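Protein yahD a copper inducible hydrolase (PDB 3OG9) is a copper-inducible protein of the alpha/beta hydrolase family that binds D-malate and probably acts as a hydrolase. Local coordinates at residues Gly68-Asp80 against Ala132-Thr144. Sequence-based numbering, arbitrary orientation.
With MLT (D-malate), chain C.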
# COMPACT_ATOMS: atom_id res chain seq x y z
N GLY A 68 17.67 -6.05 13.53
CA GLY A 68 17.12 -6.10 14.89
C GLY A 68 16.14 -4.98 15.25
O GLY A 68 15.55 -4.99 16.35
N PHE A 69 15.97 -4.00 14.35
CA PHE A 69 15.21 -2.78 14.61
C PHE A 69 14.04 -2.67 13.64
O PHE A 69 14.03 -3.30 12.59
CB PHE A 69 16.12 -1.53 14.53
CG PHE A 69 17.17 -1.49 15.63
CD1 PHE A 69 16.96 -0.70 16.77
CD2 PHE A 69 18.33 -2.29 15.55
CE1 PHE A 69 17.91 -0.69 17.82
CE2 PHE A 69 19.27 -2.28 16.58
CZ PHE A 69 19.06 -1.47 17.72
N THR A 70 13.07 -1.85 14.01
CA THR A 70 11.91 -1.53 13.19
C THR A 70 12.18 -0.20 12.46
O THR A 70 12.87 -0.22 11.48
CB THR A 70 10.63 -1.59 14.03
OG1 THR A 70 10.45 -2.97 14.46
CG2 THR A 70 9.43 -1.17 13.20
N LYS A 71 11.75 0.95 12.99
CA LYS A 71 11.88 2.22 12.24
C LYS A 71 13.33 2.64 11.97
O LYS A 71 13.60 3.25 10.95
CB LYS A 71 11.10 3.39 12.90
CG LYS A 71 9.58 3.33 12.61
CD LYS A 71 8.88 4.61 12.95
CE LYS A 71 8.38 4.64 14.36
NZ LYS A 71 8.24 6.04 14.76
N GLU A 72 14.25 2.30 12.88
CA GLU A 72 15.67 2.60 12.68
C GLU A 72 16.27 1.88 11.47
O GLU A 72 17.31 2.32 10.96
CB GLU A 72 16.52 2.28 13.94
CG GLU A 72 16.17 3.14 15.18
CD GLU A 72 14.94 2.62 15.96
OE1 GLU A 72 14.39 1.55 15.58
OE2 GLU A 72 14.53 3.27 16.96
N ASN A 73 15.65 0.80 11.01
CA ASN A 73 16.15 0.11 9.82
C ASN A 73 15.66 0.67 8.49
O ASN A 73 16.09 0.23 7.44
CB ASN A 73 15.82 -1.40 9.87
CG ASN A 73 16.78 -2.24 9.02
OD1 ASN A 73 17.88 -1.81 8.70
ND2 ASN A 73 16.35 -3.43 8.65
N PHE A 74 14.75 1.65 8.51
CA PHE A 74 14.18 2.17 7.26
C PHE A 74 15.02 3.36 6.80
O PHE A 74 15.16 4.36 7.53
CB PHE A 74 12.71 2.56 7.44
CG PHE A 74 11.84 1.45 8.01
CD1 PHE A 74 12.04 0.12 7.63
CD2 PHE A 74 10.76 1.76 8.84
CE1 PHE A 74 11.21 -0.90 8.15
CE2 PHE A 74 9.93 0.75 9.36
CZ PHE A 74 10.15 -0.59 9.02
N ASP A 75 15.59 3.25 5.61
CA ASP A 75 16.35 4.36 5.01
C ASP A 75 15.41 5.45 4.45
O ASP A 75 14.83 5.34 3.35
CB ASP A 75 17.33 3.82 3.98
CG ASP A 75 18.18 4.90 3.32
OD1 ASP A 75 17.82 6.09 3.44
OD2 ASP A 75 19.18 4.53 2.66
N LEU A 76 15.23 6.50 5.25
CA LEU A 76 14.27 7.54 4.93
C LEU A 76 14.66 8.37 3.71
O LEU A 76 13.77 8.86 3.00
CB LEU A 76 14.00 8.42 6.15
CG LEU A 76 13.49 7.66 7.39
CD1 LEU A 76 13.23 8.62 8.53
CD2 LEU A 76 12.26 6.78 7.10
N GLU A 77 15.95 8.53 3.45
CA GLU A 77 16.35 9.18 2.20
C GLU A 77 15.91 8.35 0.98
O GLU A 77 15.38 8.90 0.01
CB GLU A 77 17.85 9.47 2.17
CG GLU A 77 18.21 10.73 3.00
CD GLU A 77 19.66 11.20 2.82
OE1 GLU A 77 20.38 10.70 1.93
OE2 GLU A 77 20.08 12.09 3.60
N SER A 78 16.13 7.04 1.06
CA SER A 78 15.69 6.13 0.00
C SER A 78 14.18 6.16 -0.11
O SER A 78 13.67 6.24 -1.22
CB SER A 78 16.17 4.70 0.26
OG SER A 78 15.70 3.78 -0.73
N LEU A 79 13.49 6.09 1.03
CA LEU A 79 12.03 6.13 1.04
C LEU A 79 11.57 7.36 0.31
O LEU A 79 10.67 7.31 -0.52
CB LEU A 79 11.46 6.08 2.48
CG LEU A 79 9.95 6.26 2.65
CD1 LEU A 79 9.18 5.13 1.96
CD2 LEU A 79 9.54 6.43 4.13
N ASP A 80 12.20 8.49 0.61
CA ASP A 80 11.77 9.76 -0.02
C ASP A 80 12.05 9.74 -1.53
O ASP A 80 11.16 10.09 -2.32
CB ASP A 80 12.46 10.95 0.68
CG ASP A 80 12.00 12.29 0.13
OD1 ASP A 80 10.76 12.50 -0.05
OD2 ASP A 80 12.89 13.12 -0.16
N ALA A 132 -4.60 -1.76 2.93
CA ALA A 132 -3.20 -2.06 3.35
C ALA A 132 -3.18 -3.32 4.18
O ALA A 132 -3.66 -3.30 5.31
CB ALA A 132 -2.64 -0.91 4.19
N PHE A 133 -2.64 -4.41 3.65
CA PHE A 133 -2.49 -5.64 4.43
C PHE A 133 -1.18 -5.67 5.17
O PHE A 133 -0.11 -5.60 4.55
CB PHE A 133 -2.62 -6.88 3.56
CG PHE A 133 -3.94 -6.98 2.81
CD1 PHE A 133 -5.13 -7.24 3.48
CD2 PHE A 133 -3.98 -6.86 1.41
CE1 PHE A 133 -6.36 -7.34 2.77
CE2 PHE A 133 -5.21 -6.96 0.70
CZ PHE A 133 -6.38 -7.20 1.37
N HIS A 134 -1.27 -5.76 6.50
CA HIS A 134 -0.10 -5.82 7.38
C HIS A 134 0.88 -4.66 7.18
O HIS A 134 2.11 -4.86 7.10
CB HIS A 134 0.56 -7.20 7.29
CG HIS A 134 -0.41 -8.28 7.63
ND1 HIS A 134 -0.88 -8.45 8.91
CD2 HIS A 134 -1.09 -9.15 6.85
CE1 HIS A 134 -1.81 -9.40 8.91
NE2 HIS A 134 -1.94 -9.84 7.67
N GLY A 135 0.31 -3.46 7.15
CA GLY A 135 1.07 -2.23 7.05
C GLY A 135 1.51 -1.70 8.42
O GLY A 135 1.08 -2.18 9.50
N MET A 136 2.35 -0.66 8.36
CA MET A 136 2.90 -0.06 9.55
C MET A 136 3.31 1.36 9.28
O MET A 136 3.38 1.78 8.13
CB MET A 136 4.13 -0.86 10.00
CG MET A 136 5.36 -0.75 9.06
SD MET A 136 6.55 -2.05 9.42
CE MET A 136 6.81 -1.75 11.13
N GLN A 137 3.60 2.11 10.35
CA GLN A 137 4.20 3.44 10.20
C GLN A 137 5.71 3.32 9.88
O GLN A 137 6.44 2.65 10.60
CB GLN A 137 3.97 4.24 11.49
CG GLN A 137 4.46 5.66 11.39
CD GLN A 137 4.54 6.35 12.69
OE1 GLN A 137 5.33 5.97 13.58
NE2 GLN A 137 3.74 7.40 12.85
N LEU A 138 6.18 3.98 8.82
CA LEU A 138 7.60 4.02 8.46
C LEU A 138 8.39 5.17 9.14
O LEU A 138 9.58 5.02 9.42
CB LEU A 138 7.73 4.16 6.93
CG LEU A 138 7.17 2.96 6.17
CD1 LEU A 138 7.43 3.18 4.72
CD2 LEU A 138 7.83 1.65 6.68
N GLU A 139 7.73 6.30 9.36
CA GLU A 139 8.36 7.48 9.93
C GLU A 139 7.32 8.34 10.66
O GLU A 139 6.12 8.31 10.34
CB GLU A 139 9.09 8.29 8.83
CG GLU A 139 8.22 8.51 7.60
CD GLU A 139 8.70 9.65 6.70
OE1 GLU A 139 9.68 10.36 7.10
OE2 GLU A 139 8.07 9.83 5.61
N ASP A 140 7.78 9.12 11.63
CA ASP A 140 6.92 10.11 12.29
C ASP A 140 7.27 11.47 11.68
O ASP A 140 8.46 11.81 11.55
CB ASP A 140 7.17 10.08 13.79
CG ASP A 140 6.11 10.86 14.58
OD1 ASP A 140 5.06 11.23 14.01
OD2 ASP A 140 6.33 11.08 15.79
N PHE A 141 6.25 12.24 11.29
CA PHE A 141 6.44 13.56 10.69
C PHE A 141 5.19 14.42 10.86
O PHE A 141 4.18 13.93 11.33
CB PHE A 141 6.82 13.47 9.20
CG PHE A 141 5.82 12.69 8.36
CD1 PHE A 141 4.90 13.37 7.56
CD2 PHE A 141 5.82 11.29 8.36
CE1 PHE A 141 3.97 12.67 6.78
CE2 PHE A 141 4.90 10.58 7.57
CZ PHE A 141 3.97 11.26 6.79
N GLU A 142 5.28 15.70 10.48
CA GLU A 142 4.12 16.60 10.47
C GLU A 142 3.34 16.43 9.16
O GLU A 142 3.81 16.85 8.08
CB GLU A 142 4.55 18.06 10.66
CG GLU A 142 3.38 19.03 10.89
CD GLU A 142 3.79 20.50 10.77
OE1 GLU A 142 4.80 20.87 11.40
OE2 GLU A 142 3.10 21.28 10.06
N GLN A 143 2.18 15.79 9.26
CA GLN A 143 1.27 15.61 8.12
C GLN A 143 0.52 16.90 7.89
O GLN A 143 -0.20 17.35 8.76
CB GLN A 143 0.22 14.52 8.39
CG GLN A 143 0.68 13.07 8.26
CD GLN A 143 1.24 12.51 9.56
OE1 GLN A 143 0.88 12.97 10.65
NE2 GLN A 143 2.12 11.52 9.46
N THR A 144 0.69 17.49 6.71
CA THR A 144 -0.11 18.65 6.30
C THR A 144 -1.12 18.19 5.25
O THR A 144 -1.40 18.94 4.29
CB THR A 144 0.74 19.78 5.66
OG1 THR A 144 1.29 19.32 4.41
CG2 THR A 144 1.88 20.25 6.61
C1 MLT C . 9.18 -2.61 5.26
O1 MLT C . 10.37 -2.60 4.84
O2 MLT C . 8.29 -1.98 4.65
C2 MLT C . 8.83 -3.35 6.53
O3 MLT C . 9.98 -3.93 7.14
C3 MLT C . 7.76 -4.41 6.29
C4 MLT C . 8.23 -5.55 5.41
O4 MLT C . 7.80 -6.69 5.69
O5 MLT C . 9.01 -5.42 4.43
O HOH W 1 12.29 5.41 10.21
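A single water donates to Lys71 O at 2.6 Å and to Leu138 O at 2.8 Å, so one molecule links the two backbones where their CA atoms come nearest. The same Leu138 O lies in the plane of the Phe74 ring, at its edge, 3.5 Å from CD2. Lys71 runs its aliphatic chain past this carbonyl and, bending at chi3 (-90°), brings NZ 3.1 Å from Gln137 OE1. That hydrogen bond arrives tilted 32° from the carbonyl plane; the NE2 of the same amide is bonded to Asp174, which fixes how the amide is turned. With alanine at position 71, Gln137 OE1 would probably lose this donor and the Leu138 carbonyl the CG and CD methylenes lying along it.

The Phe74 ring is sandwiched between Leu138 and Thr70. Leu138 CD2 sits over one ring face, 3.8 Å from the centroid and 25° off the normal, a CH-pi contact, while Thr70 O lies over the centre of the opposite face. Met136 SD approaches obliquely, 3.9 Å from Phe74 CZ, as a Met-aromatic contact. Both Phe74 and Met136 line the malate pocket: Phe74 CE1 is 3.4 Å from the ligand's O3, and Met136 SD also touches its C2. The other Leu138 methyl, CD1, packs 3.8 Å from Leu79 CD1, and Leu76 CD2 rests against Glu139 CB.

In this alpha/beta-hydrolase fold, the segment 132-144 leaves the end of strand 129-133, which lies between strands 105-109 and 151-156, and through those leucine and Glu139 contacts packs against the first turn of helix 76-97, whose N-cap is Asp75. Asn114 OD1 of helix 111-121 hydrogen-bonds Met136 N, and its side chain touches Leu138; helix 165-177 borders Thr70, Lys71 and Met136 through Asn167.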